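Local coordinates for putative NADPH:quinone oxidoreductase (Ralstonia eutropha, PDB 3IUP), which binds NADPH and probably uses it to reduce quinones, as relatives in the medium-chain dehydrogenase/reductase superfamily do, at residues T60-G65 and I71-V76; N189-K194 and K327-A332. All blocks are in the same frame, centred on the assembly; numbering follows the deposited sequence.

Contact 1. Residues T60-G65 and I71-V76; sequences TAKASG and IVTARV
T60 and R75 meet through a side chain rather than through paired backbones: the amide N of R75 donates to T60 OG1 over 2.8 Å, almost straight at 172°. A chi1 of 79° sets this hydroxyl between T60's own N and carbonyl carbon, on the side of the opposing strand, and OG1 is bonded on to the carbonyl of D57 as well. R75 itself bends away at chi2 and chi3, and its NH2 bonds the carbonyl of S15.

Further along, antiparallel pairing takes over. K62 with T73 and S64 with I71 are hydrogen-bonded pairs; A63 with V72 between them is non-hydrogen-bonded. The last bond, from I71 N to S64 O, is less regular, its donor lying 49° out of the carbonyl plane.

K62, S64, I71 and T73 share one face. There the K62 and T73 side chains run alongside each other, and one water joins three groups. It donates to K62 O at 2.9 Å. The same water is hydrogen-bonded to S64 OG at 2.8 Å. Its third partner is T73 OG1, at 2.7 Å. S64 OG rests against I71 CB at 3.5 Å, while I71 CD1 reaches along the edge to G65 CA at 3.7 Å.

On the face of A63 and V72 the contacts are apolar. A61 CB touches V72 CG1 at 3.9 Å, and L354 of helix 354-360 packs on A61, A63 and V72. The pair is a beta hairpin at the margin of a five-stranded antiparallel sheet in the GroES-like region: 61-65 is one of its two outermost strands in this chain, and strand 70-75 pairs antiparallel with 17-26 along its other edge.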
# COMPACT_ATOMS: atom_id res chain seq x y z
N THR A 60 1.67 -15.72 -30.08
CA THR A 60 1.72 -17.12 -30.56
C THR A 60 0.35 -17.67 -30.99
O THR A 60 0.20 -18.88 -31.12
CB THR A 60 2.24 -18.11 -29.44
OG1 THR A 60 1.16 -18.42 -28.49
CG2 THR A 60 3.49 -17.52 -28.71
N ALA A 61 -0.67 -16.81 -31.10
CA ALA A 61 -2.05 -17.27 -31.38
C ALA A 61 -2.18 -17.70 -32.82
O ALA A 61 -1.47 -17.21 -33.66
CB ALA A 61 -3.08 -16.18 -31.04
N LYS A 62 -3.08 -18.65 -33.07
CA LYS A 62 -3.28 -19.27 -34.37
C LYS A 62 -4.75 -19.56 -34.59
O LYS A 62 -5.46 -19.97 -33.66
CB LYS A 62 -2.54 -20.61 -34.46
CG LYS A 62 -3.31 -21.68 -35.20
CD LYS A 62 -2.45 -22.71 -35.86
CE LYS A 62 -3.33 -23.76 -36.58
NZ LYS A 62 -3.48 -25.07 -35.84
N ALA A 63 -5.18 -19.40 -35.84
CA ALA A 63 -6.59 -19.51 -36.20
C ALA A 63 -6.85 -20.84 -36.79
O ALA A 63 -6.01 -21.40 -37.49
CB ALA A 63 -6.97 -18.42 -37.19
N SER A 64 -8.02 -21.40 -36.49
CA SER A 64 -8.47 -22.63 -37.12
C SER A 64 -9.96 -22.68 -36.99
O SER A 64 -10.58 -21.67 -36.68
CB SER A 64 -7.78 -23.87 -36.49
OG SER A 64 -8.16 -24.06 -35.12
N GLY A 65 -10.57 -23.83 -37.24
CA GLY A 65 -12.02 -23.90 -37.18
C GLY A 65 -12.62 -23.40 -38.46
O GLY A 65 -11.94 -23.38 -39.48
N ILE A 71 -11.99 -21.20 -34.15
CA ILE A 71 -11.13 -21.57 -33.03
C ILE A 71 -9.83 -20.76 -33.02
O ILE A 71 -9.22 -20.53 -34.08
CB ILE A 71 -10.79 -23.07 -33.09
CG1 ILE A 71 -12.07 -23.89 -33.07
CG2 ILE A 71 -9.87 -23.46 -31.93
CD1 ILE A 71 -11.91 -25.24 -33.69
N VAL A 72 -9.42 -20.29 -31.87
CA VAL A 72 -8.09 -19.72 -31.71
C VAL A 72 -7.35 -20.55 -30.65
O VAL A 72 -7.90 -20.83 -29.57
CB VAL A 72 -8.12 -18.23 -31.30
CG1 VAL A 72 -6.68 -17.67 -31.10
CG2 VAL A 72 -8.93 -17.42 -32.33
N THR A 73 -6.12 -20.96 -30.98
CA THR A 73 -5.20 -21.57 -30.01
C THR A 73 -3.91 -20.77 -29.85
O THR A 73 -3.48 -20.08 -30.76
CB THR A 73 -4.95 -23.05 -30.34
OG1 THR A 73 -4.42 -23.17 -31.66
CG2 THR A 73 -6.25 -23.81 -30.35
N ALA A 74 -3.33 -20.79 -28.66
CA ALA A 74 -2.12 -20.01 -28.36
C ALA A 74 -1.42 -20.73 -27.20
O ALA A 74 -2.04 -21.61 -26.55
CB ALA A 74 -2.47 -18.57 -27.97
N ARG A 75 -0.17 -20.35 -26.90
CA ARG A 75 0.58 -21.00 -25.84
C ARG A 75 0.68 -20.11 -24.63
O ARG A 75 0.83 -18.87 -24.74
CB ARG A 75 2.00 -21.32 -26.35
CG ARG A 75 2.02 -22.04 -27.66
CD ARG A 75 1.40 -23.40 -27.51
NE ARG A 75 1.98 -24.11 -26.36
CZ ARG A 75 1.61 -25.33 -25.99
NH1 ARG A 75 0.69 -25.99 -26.68
NH2 ARG A 75 2.16 -25.87 -24.92
N VAL A 76 0.55 -20.71 -23.46
CA VAL A 76 0.81 -20.06 -22.20
C VAL A 76 2.26 -20.42 -21.83
O VAL A 76 2.63 -21.57 -21.92
CB VAL A 76 -0.16 -20.53 -21.12
CG1 VAL A 76 0.13 -19.82 -19.76
CG2 VAL A 76 -1.61 -20.30 -21.60
O HOH W 1 -6.18 -22.74 -33.66

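Contact 2. Residues N189-K194 and K327-A332; sequences NQICLK and KQRVVA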
# COMPACT_ATOMS: atom_id res chain seq x y z
N ASN A 189 -14.55 12.10 -15.14
CA ASN A 189 -14.44 13.54 -15.34
C ASN A 189 -15.83 14.19 -15.42
O ASN A 189 -16.05 15.22 -14.83
CB ASN A 189 -13.63 13.84 -16.58
CG ASN A 189 -13.50 15.32 -16.82
OD1 ASN A 189 -12.93 16.03 -16.00
ND2 ASN A 189 -14.01 15.78 -17.96
N GLN A 190 -16.79 13.56 -16.11
CA GLN A 190 -18.15 14.12 -16.14
C GLN A 190 -18.84 14.14 -14.75
O GLN A 190 -19.57 15.08 -14.42
CB GLN A 190 -19.03 13.40 -17.17
CG GLN A 190 -18.59 13.61 -18.67
CD GLN A 190 -18.40 15.08 -19.00
OE1 GLN A 190 -19.27 15.89 -18.69
NE2 GLN A 190 -17.25 15.45 -19.55
N ILE A 191 -18.64 13.09 -13.97
CA ILE A 191 -19.18 13.03 -12.60
C ILE A 191 -18.63 14.20 -11.80
O ILE A 191 -19.36 14.92 -11.14
CB ILE A 191 -18.79 11.69 -11.90
CG1 ILE A 191 -19.54 10.52 -12.49
CG2 ILE A 191 -19.05 11.76 -10.40
CD1 ILE A 191 -18.88 9.18 -12.11
N CYS A 192 -17.32 14.37 -11.84
CA CYS A 192 -16.70 15.40 -11.05
C CYS A 192 -17.09 16.82 -11.49
O CYS A 192 -17.27 17.71 -10.65
CB CYS A 192 -15.19 15.22 -11.06
SG CYS A 192 -14.62 13.72 -10.19
N LEU A 193 -17.26 17.02 -12.80
CA LEU A 193 -17.75 18.29 -13.33
C LEU A 193 -19.17 18.55 -12.83
O LEU A 193 -19.46 19.63 -12.34
CB LEU A 193 -17.67 18.36 -14.86
CG LEU A 193 -16.25 18.56 -15.40
CD1 LEU A 193 -16.20 18.27 -16.92
CD2 LEU A 193 -15.70 19.94 -15.07
N LYS A 194 -20.03 17.56 -12.91
CA LYS A 194 -21.42 17.77 -12.52
C LYS A 194 -21.55 17.93 -11.02
O LYS A 194 -22.37 18.76 -10.55
CB LYS A 194 -22.27 16.60 -12.98
CG LYS A 194 -23.74 16.66 -12.57
CD LYS A 194 -24.50 15.56 -13.34
CE LYS A 194 -25.99 15.55 -13.01
NZ LYS A 194 -26.71 16.65 -13.72
N LYS A 327 -26.60 2.69 -8.62
CA LYS A 327 -27.20 2.17 -9.86
C LYS A 327 -28.34 3.05 -10.40
O LYS A 327 -28.47 3.24 -11.61
CB LYS A 327 -27.66 0.74 -9.67
CG LYS A 327 -26.52 -0.18 -9.60
CD LYS A 327 -26.88 -1.64 -9.49
CE LYS A 327 -27.54 -1.98 -8.19
NZ LYS A 327 -27.41 -3.45 -7.97
N GLN A 328 -29.15 3.59 -9.51
CA GLN A 328 -30.20 4.51 -9.91
C GLN A 328 -29.66 5.78 -10.58
O GLN A 328 -30.22 6.26 -11.56
CB GLN A 328 -31.05 4.87 -8.71
CG GLN A 328 -31.82 3.68 -8.13
CD GLN A 328 -32.66 4.08 -6.92
OE1 GLN A 328 -32.13 4.35 -5.83
NE2 GLN A 328 -33.98 4.11 -7.10
N ARG A 329 -28.55 6.31 -10.07
CA ARG A 329 -27.92 7.44 -10.73
C ARG A 329 -27.38 7.07 -12.12
O ARG A 329 -27.47 7.86 -13.07
CB ARG A 329 -26.81 8.05 -9.88
CG ARG A 329 -26.09 9.13 -10.69
CD ARG A 329 -25.19 9.95 -9.89
NE ARG A 329 -24.60 10.96 -10.75
CZ ARG A 329 -23.63 11.76 -10.35
NH1 ARG A 329 -23.13 11.62 -9.12
NH2 ARG A 329 -23.16 12.67 -11.19
N VAL A 330 -26.81 5.88 -12.25
CA VAL A 330 -26.32 5.43 -13.55
C VAL A 330 -27.51 5.42 -14.57
O VAL A 330 -27.39 5.94 -15.68
CB VAL A 330 -25.60 4.05 -13.49
CG1 VAL A 330 -25.26 3.57 -14.87
CG2 VAL A 330 -24.31 4.12 -12.61
N VAL A 331 -28.64 4.86 -14.17
CA VAL A 331 -29.81 4.81 -15.05
C VAL A 331 -30.26 6.22 -15.43
O VAL A 331 -30.52 6.50 -16.60
CB VAL A 331 -30.96 3.96 -14.45
CG1 VAL A 331 -32.33 4.25 -15.20
CG2 VAL A 331 -30.55 2.47 -14.49
N ALA A 332 -30.26 7.13 -14.46
CA ALA A 332 -30.71 8.49 -14.66
C ALA A 332 -29.83 9.28 -15.64
O ALA A 332 -30.30 10.18 -16.29
CB ALA A 332 -30.79 9.23 -13.30
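The guanidinium of R329, which lies against I191 and K194, is gripped by two acids: NH1 forms a salt bridge with D195 OD2 and NE another with E333 OE1. The D195 bridge links the two helices, while E333, four residues on from R329, holds NE from its own side of the contact. R329 spans the gap with an extended chain, CG anti to the backbone N at a chi1 of 174°, and this carries NH2 to 4.2 Å from I191 CA.

K194 comes the other way. It points toward helix 320-332 as R329 points toward helix 183-195, so the two chains overlap head to tail, and K194 CD meets R329 NH2 at 3.8 Å through its aliphatic part. A bend at chi4 leaves K194 NZ 5.9 Å from R329 NH2. The nearby carboxylates probably offset these like charges, and the K194 side chain also touches E333.

Only 119 Å² is buried between the segments, and the nearest CA atoms, those of I191 and V330, are 10.5 Å apart, so the backbones stay apart and the R329 and K194 side chains span the gap. Helix 155-169 fills in beside them, its L161 touching both I191 and V330, while N189 and C192 pack helix 183-195 onto strand 199-203 of the parallel sheet.

Contact 1 is a surface contact and contact 2 is partly buried; they lie on opposite sides of the chain's centre, with their nearest atoms about 32 Å apart and no element in common. Sequence separation differs as sharply: five residues separate the two segments of contact 1, against 132 for those of contact 2. The chemistry differs as well. Adjacent strands bury 441 Å² and bond directly through their backbones, whereas the separated helices bury about a quarter of that and rely on long side chains and neighbouring acids. Contact 1 edges an antiparallel sheet; contact 2 lies beside the parallel sheet, where the side chain of I191 is about 12 Å from bound NADPH.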